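Local coordinates for aldehyde dehydrogenase (Bartonella henselae, PDB 3I44), which probably catalyses the NAD(P)+-dependent oxidation of aldehydes to carboxylic acids, at residues L43-P48 / E52-I57; G163-I168 / K486-T491; N415-A420 / R440-R445. The protein carries 1 engineered substitution. All blocks are in the same frame, centred on the assembly; numbering follows the deposited sequence.

Interaction 1: residues L43-P48 / E52-I57; sequences LYVIDP and EACAVI. With NA (sodium ion), chain B.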
# COMPACT_ATOMS: atom_id res chain seq x y z
N LEU A 43 -10.69 27.59 -18.59
CA LEU A 43 -11.87 26.88 -18.10
C LEU A 43 -12.57 27.79 -17.11
O LEU A 43 -11.94 28.38 -16.22
CB LEU A 43 -11.50 25.52 -17.48
CG LEU A 43 -12.68 24.67 -16.95
CD1 LEU A 43 -13.65 24.27 -18.05
CD2 LEU A 43 -12.15 23.42 -16.23
N TYR A 44 -13.87 27.95 -17.30
CA TYR A 44 -14.64 28.75 -16.37
C TYR A 44 -14.95 27.88 -15.17
O TYR A 44 -15.28 26.68 -15.32
CB TYR A 44 -15.93 29.24 -17.01
CG TYR A 44 -15.72 30.38 -17.97
CD1 TYR A 44 -14.91 31.46 -17.63
CD2 TYR A 44 -16.33 30.39 -19.23
CE1 TYR A 44 -14.69 32.51 -18.49
CE2 TYR A 44 -16.12 31.47 -20.13
CZ TYR A 44 -15.29 32.53 -19.73
OH TYR A 44 -15.05 33.61 -20.56
N VAL A 45 -14.82 28.47 -13.99
CA VAL A 45 -15.33 27.89 -12.78
C VAL A 45 -16.77 28.38 -12.61
O VAL A 45 -17.00 29.58 -12.55
CB VAL A 45 -14.48 28.30 -11.55
CG1 VAL A 45 -15.02 27.66 -10.29
CG2 VAL A 45 -13.03 27.91 -11.78
N ILE A 46 -17.73 27.45 -12.51
CA ILE A 46 -19.13 27.80 -12.34
C ILE A 46 -19.54 27.86 -10.86
O ILE A 46 -19.17 26.99 -10.07
CB ILE A 46 -20.06 26.81 -13.10
CG1 ILE A 46 -19.76 26.82 -14.61
CG2 ILE A 46 -21.55 27.12 -12.87
CD1 ILE A 46 -19.75 28.20 -15.24
N ASP A 47 -20.25 28.93 -10.49
CA ASP A 47 -20.99 29.06 -9.25
C ASP A 47 -22.31 28.30 -9.40
O ASP A 47 -23.18 28.76 -10.15
CB ASP A 47 -21.27 30.53 -8.98
CG ASP A 47 -22.03 30.77 -7.67
OD1 ASP A 47 -22.77 29.87 -7.21
OD2 ASP A 47 -21.85 31.89 -7.11
N PRO A 48 -22.45 27.12 -8.71
CA PRO A 48 -23.60 26.26 -8.91
C PRO A 48 -24.92 26.81 -8.36
O PRO A 48 -25.96 26.24 -8.65
CB PRO A 48 -23.22 25.00 -8.15
CG PRO A 48 -22.43 25.54 -6.99
CD PRO A 48 -21.60 26.64 -7.61
N GLU A 52 -23.61 30.61 -13.26
CA GLU A 52 -22.74 31.60 -13.91
C GLU A 52 -21.27 31.40 -13.56
O GLU A 52 -20.94 30.92 -12.46
CB GLU A 52 -23.19 32.99 -13.52
CG GLU A 52 -24.49 33.39 -14.26
CD GLU A 52 -25.28 34.49 -13.58
OE1 GLU A 52 -24.74 35.17 -12.67
OE2 GLU A 52 -26.47 34.67 -13.97
N ALA A 53 -20.40 31.74 -14.52
CA ALA A 53 -18.97 31.74 -14.33
C ALA A 53 -18.54 32.75 -13.25
O ALA A 53 -18.92 33.92 -13.32
CB ALA A 53 -18.26 32.04 -15.70
N CYS A 54 -17.77 32.30 -12.26
CA CYS A 54 -17.23 33.20 -11.23
C CYS A 54 -15.73 33.46 -11.38
O CYS A 54 -15.18 34.39 -10.76
CB CYS A 54 -17.53 32.69 -9.81
SG CYS A 54 -16.80 31.05 -9.40
N ALA A 55 -15.08 32.64 -12.19
CA ALA A 55 -13.65 32.80 -12.40
C ALA A 55 -13.24 32.05 -13.63
O ALA A 55 -13.96 31.18 -14.12
CB ALA A 55 -12.84 32.30 -11.17
N VAL A 56 -12.06 32.38 -14.12
CA VAL A 56 -11.43 31.62 -15.18
C VAL A 56 -10.09 31.10 -14.69
O VAL A 56 -9.31 31.83 -14.09
CB VAL A 56 -11.26 32.47 -16.49
CG1 VAL A 56 -10.49 33.76 -16.23
CG2 VAL A 56 -10.61 31.60 -17.61
N ILE A 57 -9.84 29.81 -14.95
CA ILE A 57 -8.55 29.17 -14.64
C ILE A 57 -7.94 28.57 -15.90
O ILE A 57 -8.59 28.51 -16.94
CB ILE A 57 -8.71 28.04 -13.56
CG1 ILE A 57 -9.70 26.96 -14.02
CG2 ILE A 57 -9.12 28.66 -12.25
CD1 ILE A 57 -9.49 25.61 -13.33
NA NA B . -17.63 25.10 -9.52
O HOH W 1 -17.09 24.69 -12.09
O HOH W 2 -19.06 23.83 -10.20
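Val45 is held by both of its backbone polar atoms across a beta hairpin: Val45 N donates to Ala55 O over 2.8 Å, and Val45 O receives Cys54 N, also at 2.8 Å, with a C=O...N angle of 174°. Bonding to two consecutive residues marks a beta bulge, after which the register shifts by one, so that Ile46 faces Ala53. On the face shared by Leu43, Val45, Ala55 and Ile57, Val45 CG2 meets Ile57 CG2 at 4.0 Å, the two side chains lying at about a right angle. Val45 CG1 touches Cys54 SG at 3.9 Å. The other face carries Tyr44, whose ring centroid lies 4.2 Å from Ala53 CB in an off-centre CH-pi contact, while Ala55 O lies at the ring edge. In Ile46 the bend at chi2 (-51°) folds CD1 back toward Ala53, 4.1 Å from its CB. Ile46 forms a non-hydrogen-bonded pair with Ala53, and its N and O point away from the partner strand. Ile46 O coordinates the sodium ion at 2.5 Å. Ile46 N donates to a sodium-bound water over 2.9 Å. Glu112 O and Ile199 O are further ligands; a second water, modelled unusually close to the ion, is doubtful. Strand 23-30 flanks the hairpin beyond 52-57, and Met111 of helix 102-113 packs on Asp47 and Cys54. Because the protein's ligands are all neutral carbonyls, the site suits a monovalent cation, and it ties the hairpin edge to two other parts of the chain.

Interaction 2: residues G163-I168 / K486-T491; sequences GVVGLI and KEFLDT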
# COMPACT_ATOMS: atom_id res chain seq x y z
N GLY A 163 9.78 11.22 -0.52
CA GLY A 163 10.32 11.95 -1.68
C GLY A 163 9.39 13.04 -2.19
O GLY A 163 8.73 13.72 -1.41
N VAL A 164 9.37 13.21 -3.52
CA VAL A 164 8.54 14.19 -4.16
C VAL A 164 7.22 13.50 -4.43
O VAL A 164 7.21 12.41 -4.95
CB VAL A 164 9.16 14.73 -5.48
CG1 VAL A 164 8.34 15.89 -5.99
CG2 VAL A 164 10.62 15.18 -5.29
N VAL A 165 6.11 14.12 -4.05
CA VAL A 165 4.81 13.47 -4.09
C VAL A 165 3.80 14.24 -4.89
O VAL A 165 3.85 15.48 -5.01
CB VAL A 165 4.30 13.19 -2.66
CG1 VAL A 165 5.39 12.40 -1.90
CG2 VAL A 165 3.99 14.50 -1.90
N GLY A 166 2.85 13.47 -5.42
CA GLY A 166 1.68 14.01 -6.14
C GLY A 166 0.42 13.96 -5.31
O GLY A 166 0.09 12.92 -4.73
N LEU A 167 -0.28 15.08 -5.24
CA LEU A 167 -1.47 15.25 -4.42
C LEU A 167 -2.63 15.65 -5.31
O LEU A 167 -2.52 16.63 -6.03
CB LEU A 167 -1.25 16.30 -3.33
CG LEU A 167 0.01 16.17 -2.45
CD1 LEU A 167 0.04 17.22 -1.35
CD2 LEU A 167 0.08 14.73 -1.83
N ILE A 168 -3.74 14.92 -5.23
CA ILE A 168 -4.90 15.21 -6.08
C ILE A 168 -6.15 15.23 -5.24
O ILE A 168 -6.44 14.27 -4.51
CB ILE A 168 -5.07 14.18 -7.22
CG1 ILE A 168 -3.88 14.23 -8.16
CG2 ILE A 168 -6.41 14.40 -8.00
CD1 ILE A 168 -3.84 13.06 -9.18
N LYS A 486 2.69 9.29 8.59
CA LYS A 486 3.45 8.09 8.19
C LYS A 486 3.22 7.66 6.73
O LYS A 486 4.09 7.00 6.15
CB LYS A 486 3.18 6.90 9.11
CG LYS A 486 3.89 7.07 10.44
CD LYS A 486 3.43 6.10 11.50
CE LYS A 486 4.33 6.18 12.71
NZ LYS A 486 3.88 5.21 13.78
N GLU A 487 2.07 7.97 6.15
CA GLU A 487 1.89 7.69 4.74
C GLU A 487 2.93 8.43 3.88
O GLU A 487 3.18 8.02 2.75
CB GLU A 487 0.47 8.08 4.26
CG GLU A 487 -0.69 7.28 4.85
CD GLU A 487 -1.98 7.43 4.02
OE1 GLU A 487 -2.35 8.58 3.67
OE2 GLU A 487 -2.60 6.39 3.73
N PHE A 488 3.54 9.50 4.38
CA PHE A 488 4.57 10.24 3.62
C PHE A 488 6.03 9.89 4.00
O PHE A 488 7.00 10.59 3.62
CB PHE A 488 4.30 11.75 3.68
CG PHE A 488 3.06 12.15 2.92
CD1 PHE A 488 3.11 12.36 1.54
CD2 PHE A 488 1.83 12.29 3.57
CE1 PHE A 488 1.95 12.69 0.83
CE2 PHE A 488 0.67 12.64 2.87
CZ PHE A 488 0.73 12.83 1.51
N LEU A 489 6.18 8.79 4.74
CA LEU A 489 7.50 8.32 5.21
C LEU A 489 7.76 6.90 4.76
O LEU A 489 6.84 6.10 4.73
CB LEU A 489 7.53 8.33 6.76
CG LEU A 489 7.40 9.75 7.32
CD1 LEU A 489 7.12 9.78 8.84
CD2 LEU A 489 8.66 10.53 6.96
N ASP A 490 9.03 6.59 4.43
CA ASP A 490 9.52 5.25 4.31
C ASP A 490 10.17 4.88 5.63
O ASP A 490 10.74 5.74 6.34
CB ASP A 490 10.58 5.11 3.19
CG ASP A 490 9.97 4.88 1.80
OD1 ASP A 490 8.98 4.14 1.70
OD2 ASP A 490 10.51 5.42 0.79
N THR A 491 10.09 3.60 5.95
CA THR A 491 10.80 3.06 7.07
C THR A 491 12.12 2.43 6.64
O THR A 491 12.22 1.76 5.59
CB THR A 491 9.99 2.01 7.81
OG1 THR A 491 9.40 1.12 6.87
CG2 THR A 491 8.84 2.67 8.65
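Val165 and Leu167 lie two residues apart on an extended strand, while Phe488, which both of them touch, is the third residue of a type I beta turn from Lys486 to Leu489, closed by Leu489 N donating to Lys486 O at 3.1 Å. The strand belongs to the parallel core of the Rossmann-like domain that in aldehyde dehydrogenases binds the coenzyme: Val165 is hydrogen-bonded through its backbone to Thr191 and Val193 on one neighbouring strand, and Gly166 to Met243 and Ser245 on another. The turn leads into strand 489-494, which pairs antiparallel with 156-168. Between the two segments themselves no hydrogen bond forms, and the meeting is purely apolar and fully buried. Phe488 has CG anti to its carbonyl carbon (chi1 -69°), and chi2 of -83° sets the ring plane, with the CD1-CE1-CZ edge toward the strand. The Val165 and Phe488 side chains cross at about a right angle, and both valine methyls come to the ring: CG1 lies 4.1 Å from Phe488 CD1. Leu167 does not set out toward Phe488, but its end comes nearer. Its CD1 runs on anti to CA (chi2 -176°), and the other methyl, CD2, meets the edge of the Phe488 ring near its plane. Arg266 NH1 bonds to the carbonyls of the residues before and after Phe488, Glu487 O and Leu489 O. Just beyond, Asp490 forms salt bridges with Arg451 and Arg476 of the second subunit, so the strand that follows the turn reaches the dimer interface. At the centre of the contact Phe488 CE1 touches both partners, lying 3.9 Å from Val165 CG2 and 3.8 Å from Leu167 CD2.

Interaction 3: residues N415-A420 / R440-R445; sequences NTEDEA and RSKCRR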
# COMPACT_ATOMS: atom_id res chain seq x y z
N ASN A 415 -35.14 -7.76 9.94
CA ASN A 415 -35.78 -8.52 11.00
C ASN A 415 -34.82 -9.12 12.01
O ASN A 415 -35.18 -9.24 13.17
CB ASN A 415 -36.65 -9.61 10.39
CG ASN A 415 -37.84 -9.03 9.65
OD1 ASN A 415 -38.73 -8.43 10.26
ND2 ASN A 415 -37.85 -9.19 8.33
N THR A 416 -33.62 -9.51 11.59
CA THR A 416 -32.65 -10.05 12.52
C THR A 416 -31.30 -9.33 12.45
O THR A 416 -30.99 -8.62 11.46
CB THR A 416 -32.37 -11.53 12.24
OG1 THR A 416 -31.80 -11.63 10.93
CG2 THR A 416 -33.65 -12.38 12.32
N GLU A 417 -30.48 -9.54 13.47
CA GLU A 417 -29.14 -8.94 13.47
C GLU A 417 -28.36 -9.42 12.24
O GLU A 417 -27.73 -8.60 11.56
CB GLU A 417 -28.37 -9.27 14.76
CG GLU A 417 -28.94 -8.61 15.98
CD GLU A 417 -28.11 -8.88 17.24
OE1 GLU A 417 -26.96 -9.35 17.15
OE2 GLU A 417 -28.62 -8.61 18.34
N ASP A 418 -28.39 -10.73 11.96
CA ASP A 418 -27.72 -11.28 10.76
C ASP A 418 -28.16 -10.62 9.47
O ASP A 418 -27.36 -10.41 8.59
CB ASP A 418 -27.95 -12.80 10.60
CG ASP A 418 -27.20 -13.63 11.65
OD1 ASP A 418 -26.14 -13.19 12.17
OD2 ASP A 418 -27.71 -14.74 11.95
N GLU A 419 -29.45 -10.33 9.35
CA GLU A 419 -30.00 -9.72 8.15
C GLU A 419 -29.47 -8.28 8.00
O GLU A 419 -29.11 -7.84 6.91
CB GLU A 419 -31.53 -9.72 8.21
CG GLU A 419 -32.22 -9.85 6.88
CD GLU A 419 -33.70 -9.46 6.93
OE1 GLU A 419 -34.36 -9.65 7.99
OE2 GLU A 419 -34.19 -8.95 5.88
N ALA A 420 -29.39 -7.57 9.12
CA ALA A 420 -28.83 -6.21 9.10
C ALA A 420 -27.36 -6.20 8.65
O ALA A 420 -26.95 -5.38 7.82
CB ALA A 420 -28.99 -5.55 10.46
N ARG A 440 -25.40 -1.74 24.44
CA ARG A 440 -23.95 -1.63 24.19
C ARG A 440 -23.37 -2.93 23.64
O ARG A 440 -22.58 -2.91 22.66
CB ARG A 440 -23.23 -1.27 25.46
CG ARG A 440 -21.77 -0.88 25.24
CD ARG A 440 -21.24 -0.34 26.53
NE ARG A 440 -19.89 0.14 26.38
CZ ARG A 440 -19.20 0.76 27.35
NH1 ARG A 440 -19.75 0.98 28.54
NH2 ARG A 440 -17.98 1.17 27.12
N SER A 441 -23.84 -4.07 24.21
CA SER A 441 -23.48 -5.38 23.70
C SER A 441 -23.86 -5.58 22.26
O SER A 441 -23.09 -6.15 21.48
CB SER A 441 -24.13 -6.50 24.52
OG SER A 441 -23.56 -6.48 25.81
N LYS A 442 -25.07 -5.18 21.92
CA LYS A 442 -25.53 -5.30 20.54
C LYS A 442 -24.69 -4.37 19.60
O LYS A 442 -24.25 -4.76 18.52
CB LYS A 442 -27.03 -5.02 20.48
CG LYS A 442 -27.65 -5.40 19.15
CD LYS A 442 -29.16 -5.61 19.25
CE LYS A 442 -29.88 -4.30 19.57
NZ LYS A 442 -31.25 -4.66 19.91
N CYS A 443 -24.42 -3.17 20.05
CA CYS A 443 -23.53 -2.27 19.31
C CYS A 443 -22.19 -2.94 19.02
O CYS A 443 -21.68 -2.85 17.90
CB CYS A 443 -23.31 -0.95 20.06
SG CYS A 443 -24.73 0.14 20.07
N ARG A 444 -21.64 -3.63 20.01
CA ARG A 444 -20.34 -4.26 19.87
C ARG A 444 -20.38 -5.42 18.90
O ARG A 444 -19.50 -5.51 18.04
CB ARG A 444 -19.81 -4.72 21.22
CG ARG A 444 -19.34 -3.60 22.08
CD ARG A 444 -18.97 -4.09 23.45
NE ARG A 444 -18.34 -3.05 24.25
CZ ARG A 444 -17.74 -3.27 25.41
NH1 ARG A 444 -17.72 -4.48 25.94
NH2 ARG A 444 -17.15 -2.27 26.05
N ARG A 445 -21.37 -6.29 19.02
CA ARG A 445 -21.54 -7.41 18.08
C ARG A 445 -21.62 -6.93 16.63
O ARG A 445 -20.95 -7.48 15.75
CB ARG A 445 -22.81 -8.21 18.34
CG ARG A 445 -22.86 -9.00 19.59
CD ARG A 445 -24.01 -10.07 19.54
NE ARG A 445 -25.35 -9.44 19.57
CZ ARG A 445 -25.99 -9.05 20.67
NH1 ARG A 445 -25.44 -9.18 21.87
NH2 ARG A 445 -27.18 -8.50 20.57
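A side-on, bidentate salt bridge joins Glu417, in the first turn of helix 417-425, to Arg445 of helix 440-449. Arg445 NE donates to Glu417 OE1 at 2.9 Å and Arg445 NH2 to Glu417 OE2 at 2.7 Å, with N-H...O angles of 167° and 160°. Each oxygen uses its syn lone pair, and the carboxylate and guanidinium planes are only 3° apart, so the paired bonds fix the rotation of both groups. Glu417 reaches across with an extended chain, whereas Arg445 bends at chi3, laying its guanidinium under Lys442 CA, which sits 3.6 Å above that plane. Lys442 CG and CD lie against Glu417 OE2, CD at 3.2 Å. Lys442 NZ goes instead to a salt bridge with Asp282, but lies 5.0 Å from Glu417 OE2 and may add to the positive field there. Thr416 is the N-cap of helix 417-425, its OG1 accepting from Glu419 N at 3.1 Å. The helix dipole at this end would probably also favour the negative carboxylate. Farther round helix 440-449, Arg440 and Arg444 bind the terminal carboxylate of Trp497 of the second subunit. The two helices follow strands 408-414 and 432-436 of one mixed sheet, and the salt bridge joins the first turn of helix 417-425 to the middle of helix 440-449, at the surface.

In the fold
The three contacts lie in or beside three different sheets of one subunit. Interaction 1 lies in the small N-terminal sheet beside the sodium ion, interaction 2 in the Rossmann-like core, and interaction 3 on helices beside the other large sheet, which in this family belongs to the catalytic domain. Interactions 1 and 3 lie on opposite sides of the chain's centre, 48 Å apart between centres. Interactions 1 and 2 come closest, about 13 Å between nearest atoms, yet do not touch. Interactions 2 and 3, 39 Å apart between centres, both border the second subunit. Residues 163-168 and 486-491 bracket interaction 3 in sequence, so the chain passes through that region before returning to the core.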